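Long-range contacts in polyphosphate kinase (Porphyromonas gingivalis, PDB 2O8R), which probably catalyses the reversible transfer of the terminal phosphate of ATP to a growing chain of inorganic polyphosphate: residues 160-165 / 182-187; 155-160 / 232-237; 338-343 / 478-483; 457-462 / 484-489; 654-659 / 666-671. The protein carries 3 engineered substitutions. All coordinates share one frame; numbering follows the deposited sequence.

How the interactions relate
Interactions 1 and 2 share G160 and the mixed sheet of the middle domain, and the backbone of Y163 in one probably bonds to that of I232 in the other. Interaction 1 is a buried strand pairing, interaction 2 a buried crossing of a loop over a strand. Interactions 3 and 4, their centres about 9 Å apart, lie far from the first two, in the first C-terminal domain, on the adjacent strands 457-462 and 474-481. Interaction 4 is buried and purely apolar across its two segments, while the partly buried interaction 3 adds a bridging water. Interaction 5, in the second C-terminal domain, is again a hairpin but lies partly at the surface, with polar and charged side chains along it.

Interaction 1: residues 160-165 / 182-187; sequences GRVYLA and LNVPTD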
# COMPACT_ATOMS: atom_id res chain seq x y z
N GLY A 160 13.23 14.28 -1.63
CA GLY A 160 11.82 14.19 -2.00
C GLY A 160 10.88 14.87 -1.02
O GLY A 160 9.68 14.91 -1.24
N ARG A 161 11.44 15.38 0.07
CA ARG A 161 10.66 16.10 1.07
C ARG A 161 10.86 17.61 0.94
O ARG A 161 11.75 18.08 0.22
CB ARG A 161 11.04 15.62 2.48
CG ARG A 161 10.81 14.13 2.73
CD ARG A 161 9.33 13.78 2.88
NE ARG A 161 8.88 13.74 4.27
CZ ARG A 161 8.28 14.75 4.89
NH1 ARG A 161 8.07 15.90 4.26
NH2 ARG A 161 7.89 14.62 6.16
N VAL A 162 10.02 18.37 1.63
CA VAL A 162 10.16 19.80 1.67
C VAL A 162 10.55 20.16 3.08
O VAL A 162 9.96 19.65 4.03
CB VAL A 162 8.84 20.48 1.35
CG1 VAL A 162 8.92 21.97 1.60
CG2 VAL A 162 8.45 20.21 -0.08
N TYR A 163 11.57 20.99 3.22
CA TYR A 163 11.94 21.53 4.52
C TYR A 163 11.92 23.05 4.47
O TYR A 163 12.02 23.67 3.40
CB TYR A 163 13.35 21.10 4.93
CG TYR A 163 13.55 19.64 5.22
CD1 TYR A 163 13.85 19.20 6.50
CD2 TYR A 163 13.47 18.69 4.20
CE1 TYR A 163 14.06 17.86 6.77
CE2 TYR A 163 13.68 17.34 4.46
CZ TYR A 163 13.97 16.93 5.74
OH TYR A 163 14.18 15.59 6.00
N LEU A 164 11.78 23.63 5.66
CA LEU A 164 11.82 25.06 5.83
C LEU A 164 13.09 25.39 6.57
O LEU A 164 13.32 24.89 7.68
CB LEU A 164 10.62 25.51 6.65
CG LEU A 164 9.40 26.18 6.02
CD1 LEU A 164 9.44 26.25 4.50
CD2 LEU A 164 8.16 25.46 6.50
N ALA A 165 13.93 26.21 5.95
CA ALA A 165 15.05 26.79 6.67
C ALA A 165 14.61 28.16 7.17
O ALA A 165 14.18 29.00 6.38
CB ALA A 165 16.25 26.90 5.79
N LEU A 182 13.12 23.10 9.88
CA LEU A 182 12.00 22.22 10.22
C LEU A 182 11.31 21.47 9.08
O LEU A 182 11.46 21.78 7.89
CB LEU A 182 11.01 22.86 11.21
CG LEU A 182 10.48 24.26 11.00
CD1 LEU A 182 9.35 24.23 10.01
CD2 LEU A 182 9.99 24.78 12.32
N ASN A 183 10.57 20.44 9.48
CA ASN A 183 9.97 19.48 8.57
C ASN A 183 8.59 19.92 8.17
O ASN A 183 7.87 20.52 8.97
CB ASN A 183 9.90 18.10 9.23
CG ASN A 183 9.37 18.16 10.65
OD1 ASN A 183 9.67 19.08 11.41
ND2 ASN A 183 8.57 17.18 11.02
N VAL A 184 8.20 19.62 6.94
CA VAL A 184 6.81 19.78 6.58
C VAL A 184 6.21 18.38 6.50
O VAL A 184 6.46 17.63 5.56
CB VAL A 184 6.62 20.68 5.34
CG1 VAL A 184 7.76 21.67 5.29
CG2 VAL A 184 6.56 19.90 4.07
N PRO A 185 5.44 18.01 7.53
CA PRO A 185 5.06 16.62 7.77
C PRO A 185 4.04 16.08 6.77
O PRO A 185 2.93 15.72 7.15
CB PRO A 185 4.44 16.65 9.17
CG PRO A 185 3.99 18.05 9.36
CD PRO A 185 4.88 18.94 8.53
N THR A 186 4.42 16.03 5.50
CA THR A 186 3.50 15.54 4.47
C THR A 186 3.42 14.02 4.50
O THR A 186 2.63 13.43 3.78
CB THR A 186 3.86 16.03 3.08
OG1 THR A 186 5.21 15.66 2.78
CG2 THR A 186 3.72 17.52 3.02
N ASP A 187 4.23 13.41 5.35
CA ASP A 187 4.12 12.00 5.63
C ASP A 187 2.93 11.70 6.54
O ASP A 187 2.59 10.55 6.78
CB ASP A 187 5.41 11.51 6.29
CG ASP A 187 5.82 12.35 7.51
OD1 ASP A 187 5.04 13.22 7.95
OD2 ASP A 187 6.93 12.13 8.03
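V184 lies over the backbone and side chain of V162, its CG2 packed 3.6 Å from V162 CB. The other methyl, CG1, turns toward L164 and meets CD2 of that leucine at 4.0 Å. L182 joins the same apolar face. Its CG sits between the backbone N and the carbonyl carbon (chi1 48°), and its CD1 comes to 3.8 Å from L164 CB. I213 of helix 209-214 covers L164 and L182 from outside the pair. Y163 and N183 point to the other face, where Y163 OH bonds to the backbone N of R158 and N183 OD1 to that of Y144.

The main chains are joined most firmly at L164 and L182, by L164 N to L182 O (2.9 Å) and L182 N to L164 O (2.8 Å). One step on, the bond from V184 N to V162 O is weak, and the regular pairing gives way to side-chain chemistry. R161 has two modelled conformers, so its bonds are tentative: in one, NH1 donates to V184 O at 2.7 Å with that oxygen near the guanidinium plane, while T186 N reaches the same oxygen from the opposite face of its carbonyl. NH2 of that conformer makes a weak salt bridge to D187 OD2, which the second need not keep. This is an antiparallel beta hairpin, strands 163-169 and 178-183, frayed at its open end, within the mixed sheet of the PPK1 middle domain.

Interaction 2: residues 155-160 / 232-237; sequences TFIRSG and IKVSRD
I157 meets V234 from its CB outward. CB itself stands 4.2 Å from V234 CG1, and the branch methyl CG2 closes on that same carbon to 3.5 Å. The longer arm goes another way: chi1 of -63° sets CG1 beside the backbone N, and the chain then runs out extended, so that CD1 ends 3.9 Å from I232 CD1. The two isoleucines cross at about a right angle, whereas I157 and V234 meet at a slant. Y163 and L181 also pack against I157.

Farther along, S159 sits against the strand backbone. Its CA makes a C-H...O contact to V234 O at 3.1 Å, and its CB touches R236 CG at 3.8 Å. The hydroxyl OG is held by D239. From R236 CG the arginine carries on, bent at chi3, toward the F156 ring, tip to tip with it. NH1 lies over one face of that ring and also beside I157 O. Those separations are too short to be trusted in detail, and the hydrogen bond from R236 NH1 to I157 O is doubtful.

K233 extends past G160, its NZ taken by E50 in a salt bridge and by N302. The loop 155-160 passes over the end of strand 225-235 at nearly a right angle to it. That strand runs between 163-169 and 268-272, with F269 of the latter touching both I232 and V234, while P141 of the second subunit packs on F156 and R158.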
# COMPACT_ATOMS: atom_id res chain seq x y z
N THR A 155 22.95 17.13 11.13
CA THR A 155 21.56 16.83 10.75
C THR A 155 21.48 16.39 9.31
O THR A 155 22.33 16.75 8.49
CB THR A 155 20.60 18.03 10.95
OG1 THR A 155 21.20 19.24 10.46
CG2 THR A 155 20.22 18.21 12.42
N PHE A 156 20.46 15.60 9.00
CA PHE A 156 20.22 15.10 7.66
C PHE A 156 19.02 15.83 7.05
O PHE A 156 18.12 16.24 7.77
CB PHE A 156 19.92 13.60 7.72
CG PHE A 156 19.99 12.91 6.40
CD1 PHE A 156 21.21 12.51 5.88
CD2 PHE A 156 18.83 12.64 5.68
CE1 PHE A 156 21.28 11.87 4.65
CE2 PHE A 156 18.89 11.98 4.46
CZ PHE A 156 20.12 11.59 3.94
N ILE A 157 19.03 15.99 5.74
CA ILE A 157 17.88 16.52 5.02
C ILE A 157 17.49 15.49 3.95
O ILE A 157 18.20 15.32 2.97
CB ILE A 157 18.19 17.89 4.36
CG1 ILE A 157 18.51 18.92 5.44
CG2 ILE A 157 17.03 18.38 3.51
CD1 ILE A 157 18.88 20.29 4.88
N ARG A 158 16.37 14.80 4.17
CA ARG A 158 15.92 13.73 3.27
C ARG A 158 15.47 14.23 1.91
O ARG A 158 15.00 15.37 1.77
CB ARG A 158 14.79 12.93 3.91
CG ARG A 158 15.12 12.39 5.27
CD ARG A 158 13.96 11.63 5.83
NE ARG A 158 13.61 10.45 5.05
CZ ARG A 158 12.52 9.72 5.27
NH1 ARG A 158 11.68 10.05 6.24
NH2 ARG A 158 12.26 8.65 4.52
N SER A 159 15.60 13.37 0.92
CA SER A 159 15.25 13.73 -0.43
C SER A 159 13.75 13.56 -0.64
O SER A 159 13.09 12.82 0.10
CB SER A 159 16.07 12.92 -1.45
OG SER A 159 15.84 11.54 -1.30
N GLY A 160 13.23 14.28 -1.63
CA GLY A 160 11.82 14.19 -2.00
C GLY A 160 10.88 14.87 -1.02
O GLY A 160 9.68 14.91 -1.24
N ILE A 232 13.21 24.55 1.02
CA ILE A 232 14.31 23.86 0.37
C ILE A 232 13.93 22.43 0.03
O ILE A 232 12.97 21.88 0.59
CB ILE A 232 15.59 23.88 1.22
CG1 ILE A 232 15.31 23.33 2.62
CG2 ILE A 232 16.18 25.28 1.26
CD1 ILE A 232 16.55 23.02 3.42
N LYS A 233 14.69 21.84 -0.88
CA LYS A 233 14.50 20.47 -1.35
C LYS A 233 15.84 19.97 -1.85
O LYS A 233 16.57 20.70 -2.54
CB LYS A 233 13.47 20.47 -2.47
CG LYS A 233 13.37 19.18 -3.29
CD LYS A 233 12.39 19.38 -4.44
CE LYS A 233 12.56 18.33 -5.53
NZ LYS A 233 12.07 17.00 -5.11
N VAL A 234 16.19 18.74 -1.51
CA VAL A 234 17.39 18.13 -2.06
C VAL A 234 17.00 16.84 -2.77
O VAL A 234 16.21 16.08 -2.25
CB VAL A 234 18.48 17.90 -0.96
CG1 VAL A 234 17.89 17.24 0.27
CG2 VAL A 234 19.65 17.09 -1.49
N SER A 235 17.52 16.63 -3.98
CA SER A 235 17.46 15.30 -4.60
C SER A 235 18.82 14.68 -4.40
O SER A 235 19.84 15.36 -4.56
CB SER A 235 17.17 15.39 -6.09
OG SER A 235 16.11 16.28 -6.39
N ARG A 236 18.86 13.40 -4.04
CA ARG A 236 20.14 12.68 -3.99
C ARG A 236 20.06 11.28 -4.60
O ARG A 236 18.95 10.77 -4.83
CB ARG A 236 20.71 12.64 -2.57
CG ARG A 236 19.76 12.21 -1.48
CD ARG A 236 20.46 12.25 -0.14
NE ARG A 236 21.06 13.56 0.09
CZ ARG A 236 20.83 14.30 1.17
NH1 ARG A 236 20.02 13.85 2.11
NH2 ARG A 236 21.41 15.48 1.31
N ASP A 237 21.22 10.69 -4.87
CA ASP A 237 21.34 9.35 -5.49
C ASP A 237 20.71 8.23 -4.64
O ASP A 237 20.13 7.28 -5.19
CB ASP A 237 22.80 9.02 -5.82
CG ASP A 237 23.67 8.82 -4.57
OD1 ASP A 237 23.49 9.57 -3.58
OD2 ASP A 237 24.54 7.92 -4.58

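Interaction 3: residues 338-343 / 478-483; sequences EGIRRK and TLMTAN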
# COMPACT_ATOMS: atom_id res chain seq x y z
N GLU A 338 -12.27 -20.24 -26.99
CA GLU A 338 -12.82 -20.68 -28.25
C GLU A 338 -12.66 -19.58 -29.27
O GLU A 338 -12.22 -19.84 -30.38
CB GLU A 338 -14.29 -21.10 -28.09
CG GLU A 338 -14.48 -22.58 -27.80
CD GLU A 338 -14.51 -23.43 -29.06
OE1 GLU A 338 -13.51 -23.48 -29.81
OE2 GLU A 338 -15.56 -24.06 -29.32
N GLY A 339 -12.98 -18.35 -28.88
CA GLY A 339 -12.82 -17.18 -29.75
C GLY A 339 -11.43 -17.03 -30.35
O GLY A 339 -11.30 -16.85 -31.56
N ILE A 340 -10.40 -17.13 -29.50
CA ILE A 340 -9.01 -16.97 -29.97
C ILE A 340 -8.55 -18.16 -30.81
O ILE A 340 -7.69 -18.01 -31.68
CB ILE A 340 -8.00 -16.81 -28.81
CG1 ILE A 340 -8.65 -16.25 -27.54
CG2 ILE A 340 -6.82 -15.97 -29.27
CD1 ILE A 340 -8.49 -14.78 -27.34
N ARG A 341 -9.12 -19.33 -30.53
CA ARG A 341 -8.84 -20.55 -31.30
C ARG A 341 -9.29 -20.37 -32.74
O ARG A 341 -8.63 -20.85 -33.66
CB ARG A 341 -9.55 -21.76 -30.68
CG ARG A 341 -8.99 -23.11 -31.14
CD ARG A 341 -9.98 -24.26 -30.95
NE ARG A 341 -11.24 -24.01 -31.66
CZ ARG A 341 -11.43 -24.23 -32.96
NH1 ARG A 341 -10.46 -24.70 -33.74
NH2 ARG A 341 -12.61 -23.96 -33.50
N ARG A 342 -10.41 -19.66 -32.90
CA ARG A 342 -11.01 -19.42 -34.20
C ARG A 342 -10.37 -18.24 -34.95
O ARG A 342 -10.25 -18.28 -36.17
CB ARG A 342 -12.52 -19.23 -34.05
CG ARG A 342 -13.28 -20.54 -33.81
CD ARG A 342 -14.62 -20.33 -33.08
NE ARG A 342 -15.48 -19.33 -33.71
CZ ARG A 342 -16.76 -19.12 -33.37
NH1 ARG A 342 -17.34 -19.85 -32.42
NH2 ARG A 342 -17.45 -18.18 -34.00
N LYS A 343 -9.95 -17.22 -34.22
CA LYS A 343 -9.44 -16.00 -34.83
C LYS A 343 -8.46 -15.23 -33.95
O LYS A 343 -8.47 -15.37 -32.73
CB LYS A 343 -10.63 -15.09 -35.18
CG LYS A 343 -10.28 -13.85 -35.97
CD LYS A 343 -11.52 -13.11 -36.47
CE LYS A 343 -12.45 -12.71 -35.34
NZ LYS A 343 -13.34 -11.58 -35.71
N THR A 478 -2.09 -5.26 -27.69
CA THR A 478 -1.98 -6.67 -27.35
C THR A 478 -2.55 -7.55 -28.46
O THR A 478 -3.68 -7.35 -28.91
CB THR A 478 -2.72 -6.97 -26.03
OG1 THR A 478 -2.06 -6.29 -24.95
CG2 THR A 478 -2.74 -8.46 -25.75
N LEU A 479 -1.74 -8.52 -28.89
CA LEU A 479 -2.14 -9.53 -29.85
C LEU A 479 -2.50 -10.81 -29.12
O LEU A 479 -1.76 -11.27 -28.27
CB LEU A 479 -1.00 -9.83 -30.81
CG LEU A 479 -1.33 -10.91 -31.85
CD1 LEU A 479 -2.44 -10.42 -32.76
CD2 LEU A 479 -0.10 -11.32 -32.64
N MSE A 480 -3.63 -11.40 -29.49
CA MSE A 480 -4.01 -12.69 -28.94
C MSE A 480 -4.18 -13.67 -30.09
O MSE A 480 -5.02 -13.46 -30.96
CB MSE A 480 -5.28 -12.56 -28.11
CG MSE A 480 -5.06 -11.67 -26.91
SE MSE A 480 -6.64 -11.28 -25.84
CE MSE A 480 -6.69 -12.84 -24.69
N THR A 481 -3.36 -14.71 -30.10
CA THR A 481 -3.29 -15.61 -31.26
C THR A 481 -3.21 -17.06 -30.85
O THR A 481 -2.69 -17.39 -29.78
CB THR A 481 -2.06 -15.29 -32.17
OG1 THR A 481 -2.27 -15.84 -33.47
CG2 THR A 481 -0.78 -15.89 -31.61
N ALA A 482 -3.75 -17.93 -31.71
CA ALA A 482 -3.69 -19.36 -31.48
C ALA A 482 -2.80 -19.97 -32.54
O ALA A 482 -2.61 -21.18 -32.59
CB ALA A 482 -5.07 -19.97 -31.52
N ASN A 483 -2.25 -19.09 -33.38
CA ASN A 483 -1.37 -19.47 -34.47
C ASN A 483 -0.30 -20.44 -34.03
O ASN A 483 0.41 -20.18 -33.06
CB ASN A 483 -0.73 -18.22 -35.04
CG ASN A 483 0.19 -18.51 -36.19
OD1 ASN A 483 1.26 -19.09 -36.02
ND2 ASN A 483 -0.19 -18.07 -37.38
O HOH W 1 -5.66 -17.18 -33.27
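I340 and M480, modelled as selenomethionine, supply most of the apolar contact between the helix and the strand. I340 CD1 reaches M480 CE at 3.7 Å; chi3 of 85° bends the selenomethionine so that CE is offered to the isoleucine. The branch methyl I340 CG2 lies over the strand backbone instead, 3.5 Å from M480 O. I458 of the neighbouring strand 457-462 also touches I340. A482 makes the second apolar point: its CB is pressed against the helix backbone, 3.8 Å from R341 CA and close to the carbonyl of I340.

The polar link is indirect. One water donates to I340 O at 2.7 Å and accepts from A482 N at 2.6 Å, tying the last turn of the helix to the residue that follows the strand.

The remaining polar groups turn to partners other than the facing segment. R341 NE forms a salt bridge to E338 OE1 (3.0 Å), the oxygen lying near the guanidinium plane and met nearly along its C-O bond; this pair runs along the outer side of the helix. T481 OG1 accepts from N483 N in an ST turn and also bonds to D344. N483 then serves as N-cap of helix 484-497, its OD1 accepting from I486 N.

With no direct hydrogen bond from helix to strand, the contact rests on methyl groups packed against one another and on the opposing backbone. The water gives two backbone groups, one acceptor and one donor, a common partner right next to the A482 CB contact.

Interaction 4: residues 457-462 / 484-489; sequences GIALLS and TDIVHD
V487 is the knob of this contact. Its CG2 drops onto the backbone of the strand, 3.4 Å from G457 O and 3.6 Å from A459 N, while CG1 rests 3.9 Å from G457 N. G457 has no side chain, so V487 can lie directly on the backbone there, and the glycine's own backbone angles (phi 159°, psi -150°) suit a residue without one.

Next along the strand, A459 offers a small bump. Its CB meets V487 CG2 at 4.0 Å and, on the I486 side, I486 CG2 at 4.3 Å, so the methyl faces the seam between two successive helix residues. L461 finishes the row. I486 CG2, anti to its backbone N, comes to 4.0 Å from L461 CD1, the two side chains meeting aslant. Everything that touches across the segments is carbon or backbone.

The axis of 484-489 crosses that of 457-462 at 74°, 7.6 Å away at closest approach. Strand 457-462 runs between strands 442-447 and 474-481 of the sheet; T481 of the latter touches both A459 and I486. C631 of strand 629-632, in the other C-terminal domain, packs on both L461 and I486.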
# COMPACT_ATOMS: atom_id res chain seq x y z
N GLY A 457 -2.30 -24.08 -28.30
CA GLY A 457 -2.71 -23.12 -27.28
C GLY A 457 -2.86 -21.68 -27.71
O GLY A 457 -3.19 -21.40 -28.86
N ILE A 458 -2.62 -20.78 -26.77
CA ILE A 458 -2.84 -19.35 -26.97
C ILE A 458 -1.61 -18.57 -26.53
O ILE A 458 -1.10 -18.75 -25.43
CB ILE A 458 -4.06 -18.84 -26.17
CG1 ILE A 458 -5.34 -19.54 -26.59
CG2 ILE A 458 -4.23 -17.37 -26.38
CD1 ILE A 458 -6.53 -19.28 -25.68
N ALA A 459 -1.13 -17.70 -27.41
CA ALA A 459 -0.07 -16.78 -27.05
C ALA A 459 -0.65 -15.39 -26.95
O ALA A 459 -1.41 -14.96 -27.82
CB ALA A 459 1.06 -16.83 -28.08
N LEU A 460 -0.30 -14.69 -25.88
CA LEU A 460 -0.62 -13.28 -25.71
C LEU A 460 0.67 -12.49 -25.77
O LEU A 460 1.59 -12.79 -25.01
CB LEU A 460 -1.28 -13.06 -24.36
CG LEU A 460 -2.79 -13.18 -24.18
CD1 LEU A 460 -3.37 -14.32 -24.95
CD2 LEU A 460 -3.11 -13.33 -22.70
N LEU A 461 0.76 -11.52 -26.68
CA LEU A 461 1.96 -10.66 -26.85
C LEU A 461 1.59 -9.20 -26.86
O LEU A 461 0.55 -8.82 -27.39
CB LEU A 461 2.69 -10.96 -28.14
CG LEU A 461 3.31 -12.35 -28.17
CD1 LEU A 461 2.36 -13.35 -28.87
CD2 LEU A 461 4.64 -12.27 -28.87
N SER A 462 2.46 -8.37 -26.30
CA SER A 462 2.05 -7.02 -25.94
C SER A 462 3.15 -5.98 -25.93
O SER A 462 4.32 -6.30 -25.70
CB SER A 462 1.43 -7.06 -24.55
OG SER A 462 0.87 -5.80 -24.25
N THR A 484 -0.18 -21.56 -34.74
CA THR A 484 0.68 -22.65 -34.28
C THR A 484 2.18 -22.31 -34.36
O THR A 484 2.97 -22.83 -33.59
CB THR A 484 0.34 -24.02 -34.96
OG1 THR A 484 0.96 -24.10 -36.24
CG2 THR A 484 -1.19 -24.26 -35.10
N ASP A 485 2.57 -21.42 -35.27
CA ASP A 485 3.97 -20.99 -35.35
C ASP A 485 4.36 -20.06 -34.21
O ASP A 485 5.44 -20.20 -33.63
CB ASP A 485 4.26 -20.33 -36.69
CG ASP A 485 4.34 -21.33 -37.82
OD1 ASP A 485 3.97 -22.51 -37.60
OD2 ASP A 485 4.76 -20.93 -38.93
N ILE A 486 3.49 -19.09 -33.92
CA ILE A 486 3.71 -18.18 -32.81
C ILE A 486 3.65 -18.96 -31.50
O ILE A 486 4.53 -18.80 -30.65
CB ILE A 486 2.65 -17.06 -32.73
CG1 ILE A 486 2.38 -16.44 -34.10
CG2 ILE A 486 3.09 -15.98 -31.74
CD1 ILE A 486 3.34 -15.36 -34.50
N VAL A 487 2.63 -19.80 -31.35
CA VAL A 487 2.40 -20.46 -30.07
C VAL A 487 3.58 -21.35 -29.76
O VAL A 487 3.93 -21.57 -28.59
CB VAL A 487 1.07 -21.24 -30.03
CG1 VAL A 487 1.11 -22.39 -29.01
CG2 VAL A 487 -0.11 -20.30 -29.74
N HIS A 488 4.24 -21.82 -30.82
CA HIS A 488 5.37 -22.71 -30.67
C HIS A 488 6.61 -21.89 -30.32
O HIS A 488 7.46 -22.32 -29.53
CB HIS A 488 5.60 -23.51 -31.96
CG HIS A 488 6.73 -24.49 -31.85
ND1 HIS A 488 8.03 -24.16 -32.15
CD2 HIS A 488 6.75 -25.77 -31.41
CE1 HIS A 488 8.81 -25.20 -31.92
NE2 HIS A 488 8.05 -26.19 -31.47
N ASP A 489 6.70 -20.71 -30.92
CA ASP A 489 7.83 -19.83 -30.72
C ASP A 489 7.87 -19.32 -29.30
O ASP A 489 8.93 -19.31 -28.67
CB ASP A 489 7.74 -18.66 -31.69
CG ASP A 489 8.28 -19.01 -33.07
OD1 ASP A 489 8.88 -20.09 -33.20
OD2 ASP A 489 8.11 -18.20 -34.01

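Interaction 5: residues 654-659 / 666-671; sequences IKACRI and IYKHNS
C657 and Y667 pack tightly together. The sulfur SG lies over one face of the Y667 ring, 3.9 Å from its centroid and 23° off the ring normal, displaced toward the CG-CD1 rim. R23 of helix 13-29 touches both residues. The main chains close in as well: R658 N donates to I666 O and I666 N to R658 O (2.9 Å), while K668 N reaches A656 O at 3.0 Å. The K668 side chain belongs to this close part, its CD against A656 CB (3.8 Å) and its NZ bonded to T588. The backbone bonds make an antiparallel beta hairpin, strands 657-659 and 665-667, at the edge of the mixed sheet of the second C-terminal domain; strand 585-589 pairs with the inner arm.

Looser packing is found where R658, an exposed residue, spreads its guanidinium flat over I666, whose CB lies 4.1 Å above the centre of the plane; NH2 comes to 3.7 Å from I666 CG2. At the open end of the hairpin H669, also exposed, sets CE1 3.2 Å from I654 O, near the ring plane, with ND1 held by N653 O and one ring face covered by Y667 CB.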
# COMPACT_ATOMS: atom_id res chain seq x y z
N ILE A 654 -3.93 18.34 -33.48
CA ILE A 654 -4.24 19.04 -32.22
C ILE A 654 -3.17 18.87 -31.14
O ILE A 654 -2.80 19.84 -30.49
CB ILE A 654 -5.69 18.76 -31.71
CG1 ILE A 654 -6.63 19.81 -32.25
CG2 ILE A 654 -5.79 18.91 -30.22
CD1 ILE A 654 -7.23 19.46 -33.54
N LYS A 655 -2.67 17.66 -30.96
CA LYS A 655 -1.66 17.39 -29.94
C LYS A 655 -0.29 17.13 -30.53
O LYS A 655 0.72 17.44 -29.91
CB LYS A 655 -2.08 16.20 -29.04
CG LYS A 655 -3.27 16.52 -28.11
CD LYS A 655 -3.05 17.85 -27.40
CE LYS A 655 -4.26 18.28 -26.59
NZ LYS A 655 -4.27 17.67 -25.22
N ALA A 656 -0.28 16.55 -31.74
CA ALA A 656 0.96 16.12 -32.39
C ALA A 656 1.92 17.25 -32.61
O ALA A 656 1.52 18.36 -32.97
CB ALA A 656 0.68 15.43 -33.72
N CYS A 657 3.20 16.98 -32.39
CA CYS A 657 4.25 17.96 -32.67
C CYS A 657 5.34 17.37 -33.55
O CYS A 657 5.72 16.21 -33.38
CB CYS A 657 4.85 18.49 -31.36
SG CYS A 657 3.80 19.66 -30.47
N ARG A 658 5.83 18.16 -34.49
CA ARG A 658 6.93 17.75 -35.33
C ARG A 658 8.16 18.31 -34.66
O ARG A 658 8.10 19.35 -34.00
CB ARG A 658 6.78 18.22 -36.78
CG ARG A 658 7.00 19.69 -36.99
CD ARG A 658 6.86 20.09 -38.45
NE ARG A 658 6.69 21.54 -38.55
CZ ARG A 658 7.69 22.41 -38.64
NH1 ARG A 658 8.96 21.98 -38.68
NH2 ARG A 658 7.43 23.71 -38.70
N ILE A 659 9.25 17.57 -34.78
CA ILE A 659 10.53 17.95 -34.21
C ILE A 659 11.38 18.59 -35.30
O ILE A 659 11.39 18.14 -36.46
CB ILE A 659 11.27 16.70 -33.66
CG1 ILE A 659 10.38 15.94 -32.68
CG2 ILE A 659 12.58 17.08 -33.01
CD1 ILE A 659 9.91 16.75 -31.50
N ILE A 666 7.17 21.50 -32.36
CA ILE A 666 6.33 22.35 -33.18
C ILE A 666 4.98 21.67 -33.42
O ILE A 666 4.92 20.60 -34.03
CB ILE A 666 7.01 22.66 -34.54
CG1 ILE A 666 8.48 23.04 -34.37
CG2 ILE A 666 6.32 23.78 -35.21
CD1 ILE A 666 8.69 24.29 -33.58
N TYR A 667 3.90 22.30 -32.93
CA TYR A 667 2.54 21.80 -33.12
C TYR A 667 2.17 21.74 -34.59
O TYR A 667 2.33 22.72 -35.32
CB TYR A 667 1.50 22.69 -32.42
CG TYR A 667 1.30 22.51 -30.94
CD1 TYR A 667 0.62 21.40 -30.43
CD2 TYR A 667 1.76 23.47 -30.05
CE1 TYR A 667 0.44 21.24 -29.06
CE2 TYR A 667 1.59 23.32 -28.67
CZ TYR A 667 0.93 22.21 -28.18
OH TYR A 667 0.76 22.09 -26.82
N LYS A 668 1.63 20.61 -35.00
CA LYS A 668 1.19 20.42 -36.37
C LYS A 668 -0.22 20.96 -36.63
O LYS A 668 -1.01 20.32 -37.33
CB LYS A 668 1.30 18.95 -36.71
CG LYS A 668 2.72 18.45 -36.46
CD LYS A 668 2.84 16.94 -36.48
CE LYS A 668 2.48 16.39 -37.84
NZ LYS A 668 2.90 14.96 -37.91
N HIS A 669 -0.53 22.15 -36.09
CA HIS A 669 -1.85 22.77 -36.21
C HIS A 669 -2.13 23.19 -37.64
O HIS A 669 -1.22 23.65 -38.32
CB HIS A 669 -1.95 24.02 -35.34
CG HIS A 669 -1.90 23.73 -33.87
ND1 HIS A 669 -2.32 22.54 -33.33
CD2 HIS A 669 -1.50 24.50 -32.83
CE1 HIS A 669 -2.16 22.57 -32.02
NE2 HIS A 669 -1.66 23.75 -31.69
N ASN A 670 -3.38 23.07 -38.07
CA ASN A 670 -3.76 23.45 -39.43
C ASN A 670 -5.26 23.70 -39.61
O ASN A 670 -6.02 22.79 -39.94
CB ASN A 670 -3.29 22.37 -40.40
CG ASN A 670 -3.32 22.81 -41.84
OD1 ASN A 670 -4.32 23.33 -42.34
ND2 ASN A 670 -2.22 22.59 -42.54
N SER A 671 -5.68 24.95 -39.42
CA SER A 671 -7.09 25.36 -39.50
C SER A 671 -7.79 24.91 -40.78
O SER A 671 -8.99 24.61 -40.75
CB SER A 671 -7.22 26.88 -39.38
OG SER A 671 -6.58 27.36 -38.21